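Local atomic coordinates of catalase-3 (Neurospora crassa, PDB entry 4AJ9), a protein that breaks down hydrogen peroxide to oxygen and water as a heme-dependent catalase, probably protecting cells from peroxide toxicity. Residues G73-W81 against S88-Q96. Sequence-based numbering, arbitrary orientation.
Sequences GIFTSYGDW and SFLGAKDKQ
T76 faces Q96 as an antiparallel non-hydrogen-bonded pair, their CA atoms 4.5 Å apart, and beyond it S77 N donates to K95 O (3.0 Å) and S77 O accepts from D94 N (2.8 Å), where a type II turn from A92 to K95 bends the loop back toward strand 96-104. Further along, W81 N donates to L90 O. On the strand pair, T76 and Q96 lie side by side: Q96 NE2 donates to T76 OG1 at 3.1 Å, with the hydroxyl 21° out of the amide plane, while T76 CG2, turned opposite its own N, packs on D94 CA. A valine here, with a methyl where the hydroxyl stood, is likely to leave Q96 NE2 without this acceptor and its amide freer to turn. I74 CG2 touches Q96 CB, its side chain lying at a slant to that of Q96. Next to the paired backbones, F75 swings its ring to the loop with CG anti to N (chi1 166°); the edge of F89 meets its face in an offset edge-to-face pair, planes at 61°, and L90 CD2 touches F75 CZ at 3.7 Å. F126 of strand 121-128 meets both phenylalanine rings. S77 OG donates to G79 O at 2.7 Å, in the carbonyl plane, bridging the bend after the strand. K95 NZ donates to S88 O and OG; G91 N approaches that carbonyl from the opposite face. Backbone bonds thus tie this connection between neighbouring strands of the catalase beta-barrel to the first strand, while apolar packing of F75, F89 and L90 covers one face and the polar T76-Q96 bond lies on the other.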
loop_
_atom_site.group_PDB
_atom_site.type_symbol
_atom_site.label_atom_id
_atom_site.label_comp_id
_atom_site.label_asym_id
_atom_site.label_seq_id
_atom_site.Cartn_x
_atom_site.Cartn_y
_atom_site.Cartn_z
ATOM N N GLY C 73 -6.866 -17.428 -25.328
ATOM C CA GLY C 73 -6.921 -18.095 -26.608
ATOM C C GLY C 73 -5.614 -18.763 -26.957
ATOM O O GLY C 73 -4.776 -19.015 -26.085
ATOM N N ILE C 74 -5.431 -19.037 -28.246
ATOM C CA ILE C 74 -4.228 -19.699 -28.722
ATOM C C ILE C 74 -3.711 -18.971 -29.956
ATOM O O ILE C 74 -4.492 -18.544 -30.805
ATOM C CB ILE C 74 -4.503 -21.174 -29.091
ATOM C CG1 ILE C 74 -5.100 -21.931 -27.902
ATOM C CG2 ILE C 74 -3.220 -21.860 -29.571
ATOM C CD1 ILE C 74 -4.102 -22.286 -26.838
ATOM N N PHE C 75 -2.395 -18.811 -30.035
ATOM C CA PHE C 75 -1.756 -18.316 -31.245
ATOM C C PHE C 75 -1.036 -19.481 -31.914
ATOM O O PHE C 75 -0.376 -20.276 -31.255
ATOM C CB PHE C 75 -0.767 -17.179 -30.956
ATOM C CG PHE C 75 0.147 -16.869 -32.112
ATOM C CD1 PHE C 75 -0.270 -16.043 -33.139
ATOM C CD2 PHE C 75 1.421 -17.436 -32.183
ATOM C CE1 PHE C 75 0.562 -15.773 -34.217
ATOM C CE2 PHE C 75 2.261 -17.162 -33.253
ATOM C CZ PHE C 75 1.830 -16.327 -34.271
ATOM N N THR C 76 -1.167 -19.570 -33.229
ATOM C CA THR C 76 -0.501 -20.615 -33.994
ATOM C C THR C 76 0.367 -19.984 -35.062
ATOM O O THR C 76 -0.102 -19.167 -35.860
ATOM C CB THR C 76 -1.512 -21.537 -34.684
ATOM O OG1 THR C 76 -2.418 -22.072 -33.708
ATOM C CG2 THR C 76 -0.778 -22.695 -35.391
ATOM N N SER C 77 1.641 -20.344 -35.071
ATOM C CA SER C 77 2.535 -19.833 -36.095
ATOM C C SER C 77 2.268 -20.546 -37.414
ATOM O O SER C 77 2.030 -21.753 -37.438
ATOM C CB SER C 77 3.996 -19.990 -35.672
ATOM O OG SER C 77 4.860 -19.487 -36.677
ATOM N N TYR C 78 2.270 -19.789 -38.505
ATOM C CA TYR C 78 2.116 -20.375 -39.836
ATOM C C TYR C 78 3.421 -20.951 -40.380
ATOM O O TYR C 78 3.436 -21.573 -41.436
ATOM C CB TYR C 78 1.551 -19.346 -40.819
ATOM C CG TYR C 78 0.064 -19.107 -40.659
ATOM C CD1 TYR C 78 -0.693 -19.883 -39.792
ATOM C CD2 TYR C 78 -0.577 -18.110 -41.372
ATOM C CE1 TYR C 78 -2.055 -19.676 -39.644
ATOM C CE2 TYR C 78 -1.931 -17.894 -41.235
ATOM C CZ TYR C 78 -2.664 -18.676 -40.373
ATOM O OH TYR C 78 -4.013 -18.445 -40.247
ATOM N N GLY C 79 4.520 -20.751 -39.668
ATOM C CA GLY C 79 5.777 -21.287 -40.145
ATOM C C GLY C 79 6.941 -21.121 -39.205
ATOM O O GLY C 79 6.803 -20.667 -38.075
ATOM N N ASP C 80 8.100 -21.533 -39.688
ATOM C CA ASP C 80 9.350 -21.387 -38.972
ATOM C C ASP C 80 9.948 -20.077 -39.437
ATOM O O ASP C 80 10.434 -19.989 -40.558
ATOM C CB ASP C 80 10.270 -22.547 -39.351
ATOM C CG ASP C 80 11.666 -22.408 -38.785
ATOM O OD1 ASP C 80 12.055 -21.296 -38.375
ATOM O OD2 ASP C 80 12.379 -23.429 -38.753
ATOM N N TRP C 81 9.899 -19.054 -38.589
ATOM C CA TRP C 81 10.366 -17.730 -38.994
ATOM C C TRP C 81 11.764 -17.402 -38.478
ATOM O O TRP C 81 12.126 -16.236 -38.351
ATOM C CB TRP C 81 9.361 -16.656 -38.574
ATOM C CG TRP C 81 7.992 -16.966 -39.050
ATOM C CD1 TRP C 81 6.894 -17.249 -38.284
ATOM C CD2 TRP C 81 7.566 -17.069 -40.413
ATOM N NE1 TRP C 81 5.810 -17.512 -39.090
ATOM C CE2 TRP C 81 6.196 -17.402 -40.400
ATOM C CE3 TRP C 81 8.211 -16.913 -41.642
ATOM C CZ2 TRP C 81 5.459 -17.580 -41.572
ATOM C CZ3 TRP C 81 7.476 -17.087 -42.806
ATOM C CH2 TRP C 81 6.116 -17.415 -42.760
ATOM N N SER C 88 11.043 -17.673 -30.009
ATOM C CA SER C 88 10.687 -19.081 -29.929
ATOM C C SER C 88 9.247 -19.349 -30.368
ATOM O O SER C 88 8.959 -20.373 -30.978
ATOM C CB SER C 88 10.909 -19.603 -28.504
ATOM O OG SER C 88 10.278 -20.859 -28.322
ATOM N N PHE C 89 8.338 -18.435 -30.059
ATOM C CA PHE C 89 6.939 -18.667 -30.395
ATOM C C PHE C 89 6.690 -18.583 -31.905
ATOM O O PHE C 89 5.632 -18.981 -32.384
ATOM C CB PHE C 89 6.007 -17.736 -29.609
ATOM C CG PHE C 89 5.940 -16.324 -30.139
ATOM C CD1 PHE C 89 6.976 -15.429 -29.904
ATOM C CD2 PHE C 89 4.828 -15.889 -30.845
ATOM C CE1 PHE C 89 6.908 -14.136 -30.380
ATOM C CE2 PHE C 89 4.750 -14.591 -31.313
ATOM C CZ PHE C 89 5.791 -13.720 -31.089
ATOM N N LEU C 90 7.668 -18.078 -32.648
ATOM C CA LEU C 90 7.557 -18.018 -34.104
ATOM C C LEU C 90 8.495 -19.010 -34.794
ATOM O O LEU C 90 8.725 -18.923 -36.001
ATOM C CB LEU C 90 7.825 -16.595 -34.590
ATOM C CG LEU C 90 6.785 -15.568 -34.127
ATOM C CD1 LEU C 90 7.267 -14.152 -34.366
ATOM C CD2 LEU C 90 5.445 -15.812 -34.826
ATOM N N GLY C 91 9.012 -19.967 -34.029
ATOM C CA GLY C 91 10.102 -20.805 -34.497
ATOM C C GLY C 91 9.754 -22.096 -35.226
ATOM O O GLY C 91 10.645 -22.793 -35.693
ATOM N N ALA C 92 8.473 -22.423 -35.332
ATOM C CA ALA C 92 8.081 -23.625 -36.077
ATOM C C ALA C 92 6.660 -23.540 -36.603
ATOM O O ALA C 92 5.779 -22.960 -35.961
ATOM C CB ALA C 92 8.245 -24.872 -35.215
ATOM N N LYS C 93 6.436 -24.134 -37.773
ATOM C CA LYS C 93 5.096 -24.198 -38.345
ATOM C C LYS C 93 4.179 -24.962 -37.404
ATOM O O LYS C 93 4.555 -26.009 -36.878
ATOM C CB LYS C 93 5.118 -24.859 -39.728
ATOM C CG LYS C 93 3.749 -25.007 -40.377
ATOM C CD LYS C 93 3.890 -25.422 -41.840
ATOM C CE LYS C 93 2.535 -25.658 -42.504
ATOM N NZ LYS C 93 1.832 -26.853 -41.947
ATOM N N ASP C 94 2.983 -24.413 -37.191
ATOM C CA ASP C 94 1.965 -25.007 -36.325
ATOM C C ASP C 94 2.265 -24.936 -34.817
ATOM O O ASP C 94 1.535 -25.509 -34.014
ATOM C CB ASP C 94 1.662 -26.449 -36.746
ATOM C CG ASP C 94 1.056 -26.536 -38.156
ATOM O OD1 ASP C 94 0.368 -25.584 -38.581
ATOM O OD2 ASP C 94 1.268 -27.560 -38.837
ATOM N N LYS C 95 3.322 -24.235 -34.434
ATOM C CA LYS C 95 3.633 -24.074 -33.012
ATOM C C LYS C 95 2.561 -23.243 -32.327
ATOM O O LYS C 95 2.217 -22.160 -32.787
ATOM C CB LYS C 95 4.991 -23.405 -32.833
ATOM C CG LYS C 95 5.482 -23.319 -31.395
ATOM C CD LYS C 95 6.967 -22.961 -31.401
ATOM C CE LYS C 95 7.583 -22.997 -30.015
ATOM N NZ LYS C 95 9.075 -22.769 -30.105
ATOM N N GLN C 96 2.043 -23.755 -31.218
ATOM C CA GLN C 96 0.958 -23.086 -30.514
ATOM C C GLN C 96 1.412 -22.497 -29.189
ATOM O O GLN C 96 2.179 -23.119 -28.450
ATOM C CB GLN C 96 -0.203 -24.051 -30.297
ATOM C CG GLN C 96 -0.708 -24.629 -31.599
ATOM C CD GLN C 96 -2.072 -25.245 -31.475
ATOM O OE1 GLN C 96 -2.320 -26.051 -30.582
ATOM N NE2 GLN C 96 -2.976 -24.870 -32.383
#